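Local coordinates for N-acetylmuramoyl-L-alanine amidase (Peptoclostridium difficile, PDB 4RN7), which probably cleaves, as a zinc-dependent N-acetylmuramoyl-L-alanine amidase, the amide bond between N-acetylmuramic acid and L-alanine in peptidoglycan, at residues 21-26 with 156-161; 36-41 with 162-167. All blocks are in the same frame, centred on the assembly; numbering follows the deposited sequence.

Both contacts lie in the amidase domain, here cut from a longer protein, and both join the N-terminal part of the domain to its last two helices. Contact 1 ties the loop before helix 28-44 to helix 155-161; contact 2 ties helix 28-44 itself to the start of helix 164-185. Their centres are about 16 Å apart, and they meet where Ile161 O accepts a probable hydrogen bond from Gln167 NE2 and where Arg26 packs on Ile162. The zinc ion, held by His12, Glu28 and His82, belongs to neither. Ser21 has its side chain about 13 Å from the metal, while the side chains of Arg26 and Gln167 lie about 8 Å and 11 Å from that of Glu28.

Contact 1: residues 21-26 with 156-161; sequences SKTSNR and SEEQKI
Glu158 reaches out from helix 155-161 and sets its carboxylate among the side chains of the loop 21-26, with Thr23 on one oxygen and Arg26 near the other. Thr23 OG1 donates to Glu158 OE1 at 2.7 Å, meeting it on the syn side, 21° out of the carboxylate plane. Arg26 comes in edge-on: NH1 makes a long, weak salt bridge to Glu158 OE2, which lies in the guanidinium plane, and the two flat groups stand nearly perpendicular, 86° apart. The position of OE2 is less certain, because the model places it too close to Ser24, so the 3.4 Å length of this weak, charge-assisted bond from Arg26 NH1 to Glu158 OE2 is itself uncertain. Glutamate has the length for the task: with CG anti to the backbone N (chi1 170°) and the chain extended beyond it, the carboxylate is carried clear of the helix backbone. The loop that receives it links strand 4-10, part of the mixed six-stranded sheet of this zinc-dependent Amidase_3 domain, to helix 28-44, whose Glu28 is a zinc ligand. In the second shell, one of the two conformers modelled for Ser21 has OG accepting from Thr23 N and Ser24 N at 3.0 Å each, forming an ST turn and an ST motif. A small hydroxyl residue suits this buried place, since in this conformer its oxygen reaches back to the following peptide N-H groups. Further out, Ser21 N bonds to Arg26 O at 2.9 Å, closing the turn 21-26 at its base. The neighbouring Glu157 takes another direction, its OE1 accepting from Gly94 N and Phe151 N.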
ATOM      1  N   SER A  21       7.430 -16.317  -3.707  1.00 53.06           N
ATOM      2  CA  SER A  21       6.579 -17.338  -4.324  0.63 56.45           C
ATOM      3  C   SER A  21       7.234 -18.711  -4.290  1.00 60.45           C
ATOM      4  O   SER A  21       8.414 -18.841  -4.625  1.00 63.45           O
ATOM      5  CB  SER A  21       6.270 -16.972  -5.777  0.63 49.42           C
ATOM      6  OG  SER A  21       5.829 -18.111  -6.496  0.63 50.49           O
ATOM      7  N   LYS A  22       6.475 -19.730  -3.899  1.00 67.28           N
ATOM      8  CA  LYS A  22       6.966 -21.103  -3.854  1.00 70.21           C
ATOM      9  C   LYS A  22       6.874 -21.745  -5.231  1.00 61.87           C
ATOM     10  O   LYS A  22       7.442 -22.808  -5.478  1.00 74.97           O
ATOM     11  CB  LYS A  22       6.144 -21.920  -2.853  1.00 72.48           C
ATOM     12  CG  LYS A  22       6.835 -22.177  -1.515  1.00 82.02           C
ATOM     13  CD  LYS A  22       5.885 -22.851  -0.526  1.00 83.04           C
ATOM     14  CE  LYS A  22       6.599 -23.276   0.750  1.00 83.96           C
ATOM     15  N   THR A  23       6.156 -21.077  -6.125  1.00 59.29           N
ATOM     16  CA  THR A  23       5.910 -21.574  -7.470  1.00 76.17           C
ATOM     17  C   THR A  23       7.001 -21.124  -8.437  1.00 76.57           C
ATOM     18  O   THR A  23       7.479 -21.904  -9.263  1.00 87.33           O
ATOM     19  CB  THR A  23       4.561 -21.038  -8.012  1.00 81.02           C
ATOM     20  OG1 THR A  23       4.688 -19.649  -8.348  1.00 67.07           O
ATOM     21  CG2 THR A  23       3.457 -21.200  -6.977  1.00 84.95           C
ATOM     22  N   SER A  24       7.404 -19.864  -8.305  1.00 61.17           N
ATOM     23  CA  SER A  24       8.089 -19.159  -9.378  1.00 59.47           C
ATOM     24  C   SER A  24       9.270 -18.319  -8.898  1.00 59.02           C
ATOM     25  O   SER A  24       9.941 -17.676  -9.707  1.00 60.97           O
ATOM     26  CB  SER A  24       7.084 -18.242 -10.070  1.00 61.20           C
ATOM     27  OG  SER A  24       6.351 -17.504  -9.107  1.00 71.41           O
ATOM     28  N   ASN A  25       9.515 -18.324  -7.591  1.00 60.06           N
ATOM     29  CA  ASN A  25      10.559 -17.488  -6.999  1.00 63.49           C
ATOM     30  C   ASN A  25      10.494 -16.044  -7.482  1.00 64.13           C
ATOM     31  O   ASN A  25      11.463 -15.499  -8.013  1.00 74.42           O
ATOM     32  CB  ASN A  25      11.947 -18.098  -7.218  1.00 74.90           C
ATOM     33  CG  ASN A  25      12.135 -19.398  -6.448  1.00 89.03           C
ATOM     34  OD1 ASN A  25      11.733 -19.508  -5.289  1.00 96.08           O
ATOM     35  ND2 ASN A  25      12.741 -20.388  -7.091  1.00 92.93           N
ATOM     36  N   ARG A  26       9.312 -15.457  -7.342  1.00 50.29           N
ATOM     37  CA  ARG A  26       9.146 -14.027  -7.482  1.00 42.14           C
ATOM     38  C   ARG A  26       9.144 -13.489  -6.070  1.00 40.24           C
ATOM     39  O   ARG A  26       8.729 -14.196  -5.145  1.00 42.77           O
ATOM     40  CB  ARG A  26       7.815 -13.704  -8.151  1.00 45.53           C
ATOM     41  CG  ARG A  26       7.738 -14.128  -9.604  1.00 55.16           C
ATOM     42  CD  ARG A  26       6.525 -13.511 -10.279  1.00 49.66           C
ATOM     43  NE  ARG A  26       6.549 -13.713 -11.723  1.00 48.14           N
ATOM     44  CZ  ARG A  26       5.975 -14.739 -12.339  1.00 59.12           C
ATOM     45  NH1 ARG A  26       5.325 -15.656 -11.637  1.00 64.95           N
ATOM     46  NH2 ARG A  26       6.045 -14.852 -13.657  1.00 64.85           N
ATOM     47  N   SER A 156      -3.276 -18.753  -7.336  1.00 32.36           N
ATOM     48  CA  SER A 156      -4.231 -17.898  -8.053  1.00 31.08           C
ATOM     49  C   SER A 156      -3.986 -16.390  -7.852  1.00 35.20           C
ATOM     50  O   SER A 156      -4.072 -15.607  -8.811  1.00 31.35           O
ATOM     51  CB  SER A 156      -5.680 -18.263  -7.690  1.00 31.82           C
ATOM     52  OG  SER A 156      -5.993 -17.852  -6.366  1.00 31.94           O
ATOM     53  N   GLU A 157      -3.662 -15.976  -6.624  1.00 31.44           N
ATOM     54  CA  GLU A 157      -3.493 -14.562  -6.318  1.00 28.83           C
ATOM     55  C   GLU A 157      -2.231 -14.057  -7.002  1.00 28.84           C
ATOM     56  O   GLU A 157      -2.187 -12.937  -7.513  1.00 29.03           O
ATOM     57  CB  GLU A 157      -3.313 -14.360  -4.816  1.00 36.81           C
ATOM     58  CG  GLU A 157      -4.506 -14.688  -3.967  1.00 37.19           C
ATOM     59  CD  GLU A 157      -5.481 -13.548  -3.924  1.00 43.68           C
ATOM     60  OE1 GLU A 157      -5.283 -12.627  -3.098  1.00 31.17           O
ATOM     61  OE2 GLU A 157      -6.437 -13.578  -4.725  1.00 38.67           O
ATOM     62  N   GLU A 158      -1.196 -14.888  -6.985  1.00 31.52           N
ATOM     63  CA  GLU A 158       0.060 -14.538  -7.635  1.00 32.95           C
ATOM     64  C   GLU A 158      -0.164 -14.254  -9.131  1.00 30.60           C
ATOM     65  O   GLU A 158       0.398 -13.302  -9.668  1.00 31.50           O
ATOM     66  CB  GLU A 158       1.085 -15.651  -7.436  1.00 30.23           C
ATOM     67  CG  GLU A 158       2.349 -15.476  -8.273  1.00 35.98           C
ATOM     68  CD  GLU A 158       3.344 -16.597  -8.078  1.00 51.58           C
ATOM     69  OE1 GLU A 158       2.931 -17.690  -7.636  1.00 51.22           O
ATOM     70  OE2 GLU A 158       4.536 -16.381  -8.376  1.00 54.06           O
ATOM     71  N   GLN A 159      -1.015 -15.038  -9.790  1.00 29.38           N
ATOM     72  CA  GLN A 159      -1.273 -14.817 -11.217  1.00 32.11           C
ATOM     73  C   GLN A 159      -1.942 -13.472 -11.485  1.00 33.78           C
ATOM     74  O   GLN A 159      -1.774 -12.894 -12.562  1.00 35.04           O
ATOM     75  CB  GLN A 159      -2.111 -15.946 -11.818  1.00 34.22           C
ATOM     76  CG  GLN A 159      -1.352 -17.260 -11.964  1.00 39.91           C
ATOM     77  CD  GLN A 159      -0.081 -17.121 -12.792  1.00 41.79           C
ATOM     78  OE1 GLN A 159      -0.098 -16.588 -13.903  1.00 40.97           O
ATOM     79  NE2 GLN A 159       1.023 -17.617 -12.258  1.00 41.04           N
ATOM     80  N   LYS A 160      -2.710 -12.986 -10.511  1.00 29.35           N
ATOM     81  CA  LYS A 160      -3.269 -11.633 -10.592  1.00 29.20           C
ATOM     82  C   LYS A 160      -2.229 -10.574 -10.271  1.00 31.44           C
ATOM     83  O   LYS A 160      -2.084  -9.611 -11.011  1.00 30.24           O
ATOM     84  CB  LYS A 160      -4.450 -11.481  -9.628  1.00 30.64           C
ATOM     85  CG  LYS A 160      -5.655 -12.343 -10.005  1.00 31.05           C
ATOM     86  CD  LYS A 160      -6.750 -12.198  -8.968  1.00 35.15           C
ATOM     87  CE  LYS A 160      -7.993 -12.984  -9.362  1.00 38.41           C
ATOM     88  NZ  LYS A 160      -7.783 -14.467  -9.459  1.00 33.94           N
ATOM     89  N   ILE A 161      -1.538 -10.743  -9.148  1.00 28.02           N
ATOM     90  CA  ILE A 161      -0.556  -9.764  -8.674  1.00 24.13           C
ATOM     91  C   ILE A 161       0.505  -9.445  -9.727  1.00 28.50           C
ATOM     92  O   ILE A 161       0.950  -8.295  -9.840  1.00 31.09           O
ATOM     93  CB  ILE A 161       0.114 -10.252  -7.374  1.00 23.54           C
ATOM     94  CG1 ILE A 161      -0.919 -10.319  -6.243  1.00 28.90           C
ATOM     95  CG2 ILE A 161       1.238  -9.302  -6.940  1.00 25.66           C
ATOM     96  CD1 ILE A 161      -0.482 -11.173  -5.043  1.00 26.10           C
TER

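Contact 2: residues 36-41 with 162-167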
ATOM      1  N   ALA A  36       3.504   0.136  -6.627  1.00 26.32           N
ATOM      2  CA  ALA A  36       3.721   1.477  -6.096  1.00 28.12           C
ATOM      3  C   ALA A  36       4.039   2.472  -7.206  1.00 27.88           C
ATOM      4  O   ALA A  36       3.619   3.631  -7.155  1.00 30.97           O
ATOM      5  CB  ALA A  36       4.859   1.467  -5.072  1.00 30.37           C
ATOM      6  N   LYS A  37       4.807   2.028  -8.199  1.00 32.17           N
ATOM      7  CA  LYS A  37       5.166   2.906  -9.305  1.00 35.07           C
ATOM      8  C   LYS A  37       3.930   3.327 -10.085  1.00 34.57           C
ATOM      9  O   LYS A  37       3.814   4.485 -10.490  1.00 34.40           O
ATOM     10  CB  LYS A  37       6.190   2.247 -10.226  1.00 34.84           C
ATOM     11  CG  LYS A  37       7.616   2.337  -9.690  1.00 40.94           C
ATOM     12  CD  LYS A  37       8.603   1.672 -10.631  1.00 54.43           C
ATOM     13  CE  LYS A  37      10.031   1.858 -10.125  1.00 60.59           C
ATOM     14  NZ  LYS A  37      11.012   1.056 -10.912  1.00 67.81           N
ATOM     15  N   LYS A  38       3.008   2.390 -10.301  1.00 32.35           N
ATOM     16  CA  LYS A  38       1.768   2.714 -10.988  1.00 31.96           C
ATOM     17  C   LYS A  38       0.940   3.680 -10.155  1.00 32.62           C
ATOM     18  O   LYS A  38       0.381   4.644 -10.691  1.00 33.75           O
ATOM     19  CB  LYS A  38       0.969   1.443 -11.293  1.00 30.68           C
ATOM     20  CG  LYS A  38       1.568   0.616 -12.419  1.00 34.75           C
ATOM     21  CD  LYS A  38       0.593  -0.482 -12.862  1.00 31.52           C
ATOM     22  CE  LYS A  38       1.188  -1.327 -13.981  1.00 41.62           C
ATOM     23  NZ  LYS A  38       2.497  -1.908 -13.584  1.00 43.91           N
ATOM     24  N   LEU A  39       0.865   3.427  -8.848  1.00 29.39           N
ATOM     25  CA  LEU A  39       0.135   4.305  -7.940  1.00 27.56           C
ATOM     26  C   LEU A  39       0.754   5.706  -7.954  1.00 31.95           C
ATOM     27  O   LEU A  39       0.038   6.701  -8.106  1.00 30.87           O
ATOM     28  CB  LEU A  39       0.125   3.723  -6.525  1.00 32.45           C
ATOM     29  CG  LEU A  39      -0.459   4.555  -5.383  1.00 31.14           C
ATOM     30  CD1 LEU A  39      -1.871   4.994  -5.729  1.00 34.14           C
ATOM     31  CD2 LEU A  39      -0.447   3.744  -4.083  1.00 29.20           C
ATOM     32  N   ALA A  40       2.079   5.786  -7.828  1.00 32.58           N
ATOM     33  CA  ALA A  40       2.769   7.078  -7.838  1.00 31.60           C
ATOM     34  C   ALA A  40       2.534   7.860  -9.130  1.00 37.10           C
ATOM     35  O   ALA A  40       2.271   9.065  -9.102  1.00 40.02           O
ATOM     36  CB  ALA A  40       4.276   6.904  -7.589  1.00 33.95           C
ATOM     37  N   ASN A  41       2.642   7.179 -10.264  1.00 35.24           N
ATOM     38  CA  ASN A  41       2.435   7.826 -11.552  0.61 42.70           C
ATOM     39  C   ASN A  41       1.025   8.381 -11.697  1.00 39.68           C
ATOM     40  O   ASN A  41       0.838   9.482 -12.212  1.00 40.27           O
ATOM     41  CB  ASN A  41       2.751   6.873 -12.706  0.61 43.00           C
ATOM     42  CG  ASN A  41       2.647   7.548 -14.063  0.61 47.99           C
ATOM     43  OD1 ASN A  41       1.885   7.117 -14.929  0.61 57.70           O
ATOM     44  ND2 ASN A  41       3.397   8.623 -14.245  0.61 52.68           N
ATOM     45  N   ILE A 162       0.908 -10.444 -10.509  1.00 28.30           N
ATOM     46  CA  ILE A 162       1.949 -10.220 -11.527  1.00 34.99           C
ATOM     47  C   ILE A 162       1.433  -9.572 -12.809  1.00 38.68           C
ATOM     48  O   ILE A 162       2.218  -9.127 -13.653  1.00 38.19           O
ATOM     49  CB  ILE A 162       2.678 -11.527 -11.908  1.00 31.71           C
ATOM     50  CG1 ILE A 162       1.741 -12.497 -12.642  1.00 34.19           C
ATOM     51  CG2 ILE A 162       3.291 -12.161 -10.675  1.00 32.20           C
ATOM     52  CD1 ILE A 162       2.384 -13.844 -13.006  1.00 37.40           C
ATOM     53  N   ASN A 163       0.112  -9.525 -12.954  1.00 32.64           N
ATOM     54  CA  ASN A 163      -0.514  -9.074 -14.194  1.00 31.23           C
ATOM     55  C   ASN A 163      -0.632  -7.557 -14.233  1.00 32.21           C
ATOM     56  O   ASN A 163      -1.116  -6.939 -13.287  1.00 34.95           O
ATOM     57  CB  ASN A 163      -1.900  -9.704 -14.320  1.00 31.45           C
ATOM     58  CG  ASN A 163      -2.557  -9.406 -15.643  1.00 41.43           C
ATOM     59  OD1 ASN A 163      -3.078  -8.316 -15.855  1.00 41.26           O
ATOM     60  ND2 ASN A 163      -2.555 -10.384 -16.535  1.00 51.94           N
ATOM     61  N   GLU A 164      -0.187  -6.962 -15.335  1.00 39.34           N
ATOM     62  CA  GLU A 164      -0.078  -5.517 -15.434  1.00 41.84           C
ATOM     63  C   GLU A 164      -1.439  -4.830 -15.430  1.00 44.34           C
ATOM     64  O   GLU A 164      -1.591  -3.741 -14.877  1.00 40.56           O
ATOM     65  CB  GLU A 164       0.700  -5.152 -16.698  1.00 50.74           C
ATOM     66  CG  GLU A 164       2.157  -5.610 -16.678  1.00 66.92           C
ATOM     67  CD  GLU A 164       3.102  -4.557 -16.118  1.00 75.06           C
ATOM     68  OE1 GLU A 164       2.776  -3.353 -16.212  1.00 72.03           O
ATOM     69  OE2 GLU A 164       4.172  -4.935 -15.593  1.00 74.93           O
ATOM     70  N   LYS A 165      -2.429  -5.461 -16.051  1.00 44.66           N
ATOM     71  CA  LYS A 165      -3.748  -4.850 -16.124  1.00 45.25           C
ATOM     72  C   LYS A 165      -4.401  -4.895 -14.746  1.00 39.64           C
ATOM     73  O   LYS A 165      -5.121  -3.977 -14.356  1.00 42.32           O
ATOM     74  CB  LYS A 165      -4.605  -5.506 -17.225  1.00 46.07           C
ATOM     75  CG  LYS A 165      -4.497  -4.766 -18.579  1.00 57.81           C
ATOM     76  CD  LYS A 165      -4.886  -5.632 -19.776  1.00 62.15           C
ATOM     77  CE  LYS A 165      -4.717  -4.870 -21.089  1.00 69.01           C
ATOM     78  NZ  LYS A 165      -5.773  -3.834 -21.295  1.00 69.33           N
ATOM     79  N   TYR A 166      -4.100  -5.944 -13.991  1.00 35.21           N
ATOM     80  CA  TYR A 166      -4.584  -6.061 -12.631  1.00 35.29           C
ATOM     81  C   TYR A 166      -3.886  -5.027 -11.747  1.00 35.13           C
ATOM     82  O   TYR A 166      -4.518  -4.386 -10.909  1.00 31.59           O
ATOM     83  CB  TYR A 166      -4.288  -7.450 -12.099  1.00 37.88           C
ATOM     84  CG  TYR A 166      -4.857  -7.682 -10.737  1.00 36.23           C
ATOM     85  CD1 TYR A 166      -6.206  -7.968 -10.581  1.00 43.44           C
ATOM     86  CD2 TYR A 166      -4.057  -7.610  -9.604  1.00 39.96           C
ATOM     87  CE1 TYR A 166      -6.742  -8.182  -9.340  1.00 50.55           C
ATOM     88  CE2 TYR A 166      -4.593  -7.829  -8.347  1.00 52.51           C
ATOM     89  CZ  TYR A 166      -5.932  -8.113  -8.229  1.00 44.68           C
ATOM     90  OH  TYR A 166      -6.496  -8.337  -7.000  1.00 49.41           O
ATOM     91  N   GLN A 167      -2.583  -4.870 -11.918  1.00 34.73           N
ATOM     92  CA  GLN A 167      -1.876  -3.857 -11.142  1.00 31.96           C
ATOM     93  C   GLN A 167      -2.444  -2.472 -11.441  1.00 34.49           C
ATOM     94  O   GLN A 167      -2.552  -1.634 -10.551  1.00 32.23           O
ATOM     95  CB  GLN A 167      -0.381  -3.897 -11.440  1.00 32.69           C
ATOM     96  CG  GLN A 167       0.335  -5.101 -10.825  1.00 27.35           C
ATOM     97  CD  GLN A 167       1.811  -5.091 -11.169  1.00 33.17           C
ATOM     98  OE1 GLN A 167       2.307  -4.136 -11.757  1.00 36.12           O
ATOM     99  NE2 GLN A 167       2.515  -6.153 -10.813  1.00 31.62           N
TER
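Between helix 28-44 and the first turn of helix 164-185 the contact is polar, made by one lysine reaching across to two acceptors. Lys38 NZ donates to Gln167 OE1 at 2.9 Å and to Glu164 OE1 at 3.0 Å, the latter also a salt bridge. The two acceptors are met differently: the amide oxygen in its carbonyl plane, with a C=O...donor angle of 159°, the carboxylate oxygen from above its plane. Lysine suits the place because its long aliphatic part can lie against the helix, CD resting 3.8 Å from Gln167 CB, before the ammonium turns to the acceptors through the bend at its last torsion (chi4 56°). Glu164 and Gln167, one turn apart, offer their oxygens to the same ammonium. Glutamine is apt in a buried position because its amide can both accept and donate: while OE1 takes the lysine, NE2 donates to Ile161 O and to Gln34 OE1. Asn163 begins the helix as its N-cap, OD1 accepting from Tyr166 N at 3.2 Å and, weakly, from Lys165 N. Farther along helix 164-185, Lys38 also touches Ala171, and Leu39 packs on Ile174 and Val175. On the sheet side of helix 28-44, Ala36 and Leu39 meet strand 4-10, and Ala40 meets the edge strand 49-53.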